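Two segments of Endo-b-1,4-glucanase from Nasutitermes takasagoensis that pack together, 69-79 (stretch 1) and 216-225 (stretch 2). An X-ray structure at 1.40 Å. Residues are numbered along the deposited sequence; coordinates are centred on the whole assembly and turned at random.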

# COMPACT_ATOMS: atom_id res chain seq x y z
N ALA A 69 2.45 1.80 -3.45
CA ALA A 69 3.53 1.70 -4.42
C ALA A 69 4.91 1.79 -3.78
O ALA A 69 5.81 1.02 -4.12
N THR A 70 5.08 2.71 -2.84
CA THR A 70 6.37 2.87 -2.17
C THR A 70 6.75 1.61 -1.40
O THR A 70 7.88 1.14 -1.51
N VAL A 71 5.82 1.08 -0.62
CA VAL A 71 6.11 -0.11 0.17
C VAL A 71 6.35 -1.34 -0.70
O VAL A 71 7.23 -2.16 -0.39
N LEU A 72 5.61 -1.48 -1.79
CA LEU A 72 5.83 -2.62 -2.67
C LEU A 72 7.22 -2.50 -3.31
O LEU A 72 7.95 -3.48 -3.37
N ALA A 73 7.57 -1.30 -3.76
CA ALA A 73 8.88 -1.09 -4.37
C ALA A 73 9.99 -1.33 -3.35
O ALA A 73 11.03 -1.91 -3.65
N TRP A 74 9.76 -0.87 -2.12
CA TRP A 74 10.72 -1.02 -1.03
C TRP A 74 11.06 -2.50 -0.82
O TRP A 74 12.24 -2.86 -0.71
N GLY A 75 10.04 -3.35 -0.79
CA GLY A 75 10.28 -4.77 -0.60
C GLY A 75 10.97 -5.39 -1.80
O GLY A 75 11.77 -6.31 -1.66
N LEU A 76 10.66 -4.88 -2.99
CA LEU A 76 11.26 -5.37 -4.23
C LEU A 76 12.75 -5.06 -4.27
O LEU A 76 13.53 -5.81 -4.85
N ILE A 77 13.13 -3.95 -3.65
CA ILE A 77 14.52 -3.54 -3.61
C ILE A 77 15.33 -4.32 -2.58
O ILE A 77 16.38 -4.88 -2.90
N ASP A 78 14.84 -4.37 -1.35
CA ASP A 78 15.54 -5.06 -0.26
C ASP A 78 15.42 -6.57 -0.26
O ASP A 78 16.30 -7.27 0.26
N PHE A 79 14.34 -7.09 -0.84
CA PHE A 79 14.12 -8.53 -0.85
C PHE A 79 13.80 -9.06 -2.24
O PHE A 79 12.92 -9.91 -2.42
N VAL A 216 10.24 14.18 4.87
CA VAL A 216 11.46 13.49 5.25
C VAL A 216 11.56 12.16 4.49
O VAL A 216 12.62 11.79 4.00
N TRP A 217 10.43 11.46 4.42
CA TRP A 217 10.32 10.17 3.73
C TRP A 217 10.71 10.34 2.26
O TRP A 217 11.54 9.59 1.74
N ALA A 218 10.13 11.34 1.60
CA ALA A 218 10.41 11.61 0.20
C ALA A 218 11.88 11.99 -0.02
O ALA A 218 12.53 11.51 -0.95
N ALA A 219 12.40 12.85 0.85
CA ALA A 219 13.79 13.28 0.73
C ALA A 219 14.73 12.09 0.89
O ALA A 219 15.71 11.97 0.15
N ALA A 220 14.44 11.22 1.84
CA ALA A 220 15.27 10.05 2.07
C ALA A 220 15.28 9.14 0.84
O ALA A 220 16.33 8.66 0.42
N TRP A 221 14.10 8.90 0.26
CA TRP A 221 14.02 8.05 -0.92
C TRP A 221 14.74 8.67 -2.11
O TRP A 221 15.39 7.96 -2.89
N LEU A 222 14.63 9.99 -2.26
CA LEU A 222 15.31 10.66 -3.35
C LEU A 222 16.82 10.54 -3.19
O LEU A 222 17.55 10.39 -4.17
N TYR A 223 17.30 10.61 -1.95
CA TYR A 223 18.73 10.47 -1.71
C TYR A 223 19.16 9.07 -2.14
O TYR A 223 20.17 8.90 -2.82
N ARG A 224 18.39 8.07 -1.74
CA ARG A 224 18.71 6.69 -2.07
C ARG A 224 18.73 6.46 -3.58
O ARG A 224 19.56 5.71 -4.09
N ALA A 225 17.83 7.13 -4.30
CA ALA A 225 17.72 6.99 -5.75
C ALA A 225 18.70 7.83 -6.57
O ALA A 225 18.91 7.55 -7.75

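Two helices, running in roughly the same direction at 35°, meet through large side chains, with a tryptophan cluster in the buried part and a salt bridge with one water beside it. The axes come no closer than 13.3 Å, and bulky side chains span the gap. Trp74 (chi1 t) leaves its helix sideways and offers one ring face to the second helix. Trp217 (chi1 t) and Trp221 (chi1 m) both point toward the first helix and meet that face edge-on. Trp217 CH2 lies 3.7 Å from Trp74 CZ3, with the planes at 73°. Trp221 CH2 lies 3.5 Å from Trp74 CD1, with the planes at 88°. Thr70 (m) points toward the second helix. Its CG2 reaches both indoles, 3.6 Å from Trp217 CZ2 and 3.7 Å from Trp221 NE1. Ile77 (m, t) also points in, placing CD1 3.9 Å from Trp221 CZ3.

Arg224 extends with chi1 to chi3 all t, which carries its guanidinium to the first helix. Ile77 CG2 covers one guanidinium face, 3.6 Å from Arg224 NH2. At the guanidinium edge, Arg224 NH2 donates to Asp78 OD2 at 2.8 Å, a hydrogen-bonded salt bridge. Water 1 accepts from Trp74 NE1 and Arg224 NH1, each at 2.9 Å, and lies 2.6 Å from Asp78 OD1, within hydrogen-bonding distance. It thus ties the indole to the charged pair.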

# COMPACT_ATOMS: atom_id res chain seq x y z
CB ALA A 69 3.38 2.79 -5.48
CB THR A 70 6.36 4.06 -1.19
OG1 THR A 70 5.91 5.23 -1.88
CG2 THR A 70 7.76 4.32 -0.64
CB VAL A 71 4.97 -0.36 1.19
CG1 VAL A 71 5.19 -1.67 1.93
CG2 VAL A 71 4.93 0.80 2.19
CB LEU A 72 4.75 -2.69 -3.77
CG LEU A 72 3.35 -3.11 -3.33
CD1 LEU A 72 2.46 -3.19 -4.57
CD2 LEU A 72 3.38 -4.46 -2.61
CB ALA A 73 8.98 0.32 -4.94
CB TRP A 74 10.11 -0.41 0.23
CG TRP A 74 11.01 -0.27 1.42
CD1 TRP A 74 12.37 -0.42 1.47
CD2 TRP A 74 10.61 0.10 2.74
NE1 TRP A 74 12.84 -0.16 2.73
CE2 TRP A 74 11.78 0.17 3.54
CE3 TRP A 74 9.37 0.39 3.33
CZ2 TRP A 74 11.74 0.51 4.89
CZ3 TRP A 74 9.34 0.74 4.68
CH2 TRP A 74 10.51 0.79 5.44
CB LEU A 76 10.58 -4.72 -5.44
CG LEU A 76 9.66 -5.60 -6.29
CD1 LEU A 76 9.07 -4.75 -7.41
CD2 LEU A 76 10.43 -6.77 -6.87
CB ILE A 77 14.65 -2.03 -3.29
CG1 ILE A 77 14.00 -1.20 -4.41
CG2 ILE A 77 16.12 -1.65 -3.12
CD1 ILE A 77 13.78 0.26 -4.04
CB ASP A 78 15.06 -4.52 1.09
CG ASP A 78 15.55 -3.12 1.37
OD1 ASP A 78 15.07 -2.52 2.35
OD2 ASP A 78 16.41 -2.61 0.61
CB PHE A 79 13.00 -8.86 0.15
CG PHE A 79 13.27 -8.35 1.54
CD1 PHE A 79 14.24 -8.94 2.34
CD2 PHE A 79 12.61 -7.22 2.01
CE1 PHE A 79 14.56 -8.42 3.60
CE2 PHE A 79 12.92 -6.69 3.27
CZ PHE A 79 13.89 -7.29 4.06
CB VAL A 216 11.49 13.19 6.77
CG1 VAL A 216 12.79 12.52 7.15
CG2 VAL A 216 11.31 14.49 7.56
CB TRP A 217 8.88 9.68 3.88
CG TRP A 217 8.48 8.38 3.20
CD1 TRP A 217 7.49 8.23 2.27
CD2 TRP A 217 8.93 7.05 3.53
NE1 TRP A 217 7.29 6.89 2.00
CE2 TRP A 217 8.16 6.15 2.76
CE3 TRP A 217 9.91 6.54 4.39
CZ2 TRP A 217 8.33 4.76 2.84
CZ3 TRP A 217 10.08 5.16 4.47
CH2 TRP A 217 9.29 4.29 3.69
CB ALA A 218 9.51 12.72 -0.32
CB ALA A 219 14.11 14.34 1.78
CB ALA A 220 14.78 9.28 3.29
CB TRP A 221 12.56 7.75 -1.27
CG TRP A 221 12.03 6.57 -0.52
CD1 TRP A 221 11.15 6.58 0.53
CD2 TRP A 221 12.39 5.20 -0.72
NE1 TRP A 221 10.95 5.30 1.00
CE2 TRP A 221 11.70 4.43 0.24
CE3 TRP A 221 13.24 4.55 -1.63
CZ2 TRP A 221 11.83 3.04 0.33
CZ3 TRP A 221 13.37 3.16 -1.54
CH2 TRP A 221 12.67 2.43 -0.57
CB LEU A 222 14.89 12.13 -3.43
CG LEU A 222 13.61 12.33 -4.26
CD1 LEU A 222 13.07 13.72 -4.05
CD2 LEU A 222 13.92 12.06 -5.73
CB TYR A 223 19.07 10.68 -0.24
CG TYR A 223 20.51 10.34 0.09
CD1 TYR A 223 21.56 11.02 -0.53
CD2 TYR A 223 20.82 9.32 0.99
CE1 TYR A 223 22.89 10.70 -0.26
CE2 TYR A 223 22.15 8.99 1.27
CZ TYR A 223 23.17 9.68 0.64
OH TYR A 223 24.48 9.35 0.91
CB ARG A 224 17.69 5.74 -1.43
CG ARG A 224 18.01 4.27 -1.62
CD ARG A 224 17.01 3.38 -0.91
NE ARG A 224 17.49 2.00 -0.86
CZ ARG A 224 16.96 1.06 -0.10
NH1 ARG A 224 15.93 1.33 0.68
NH2 ARG A 224 17.49 -0.16 -0.10
CB ALA A 225 16.30 7.30 -6.18
O HOH W 1 15.74 -0.10 3.15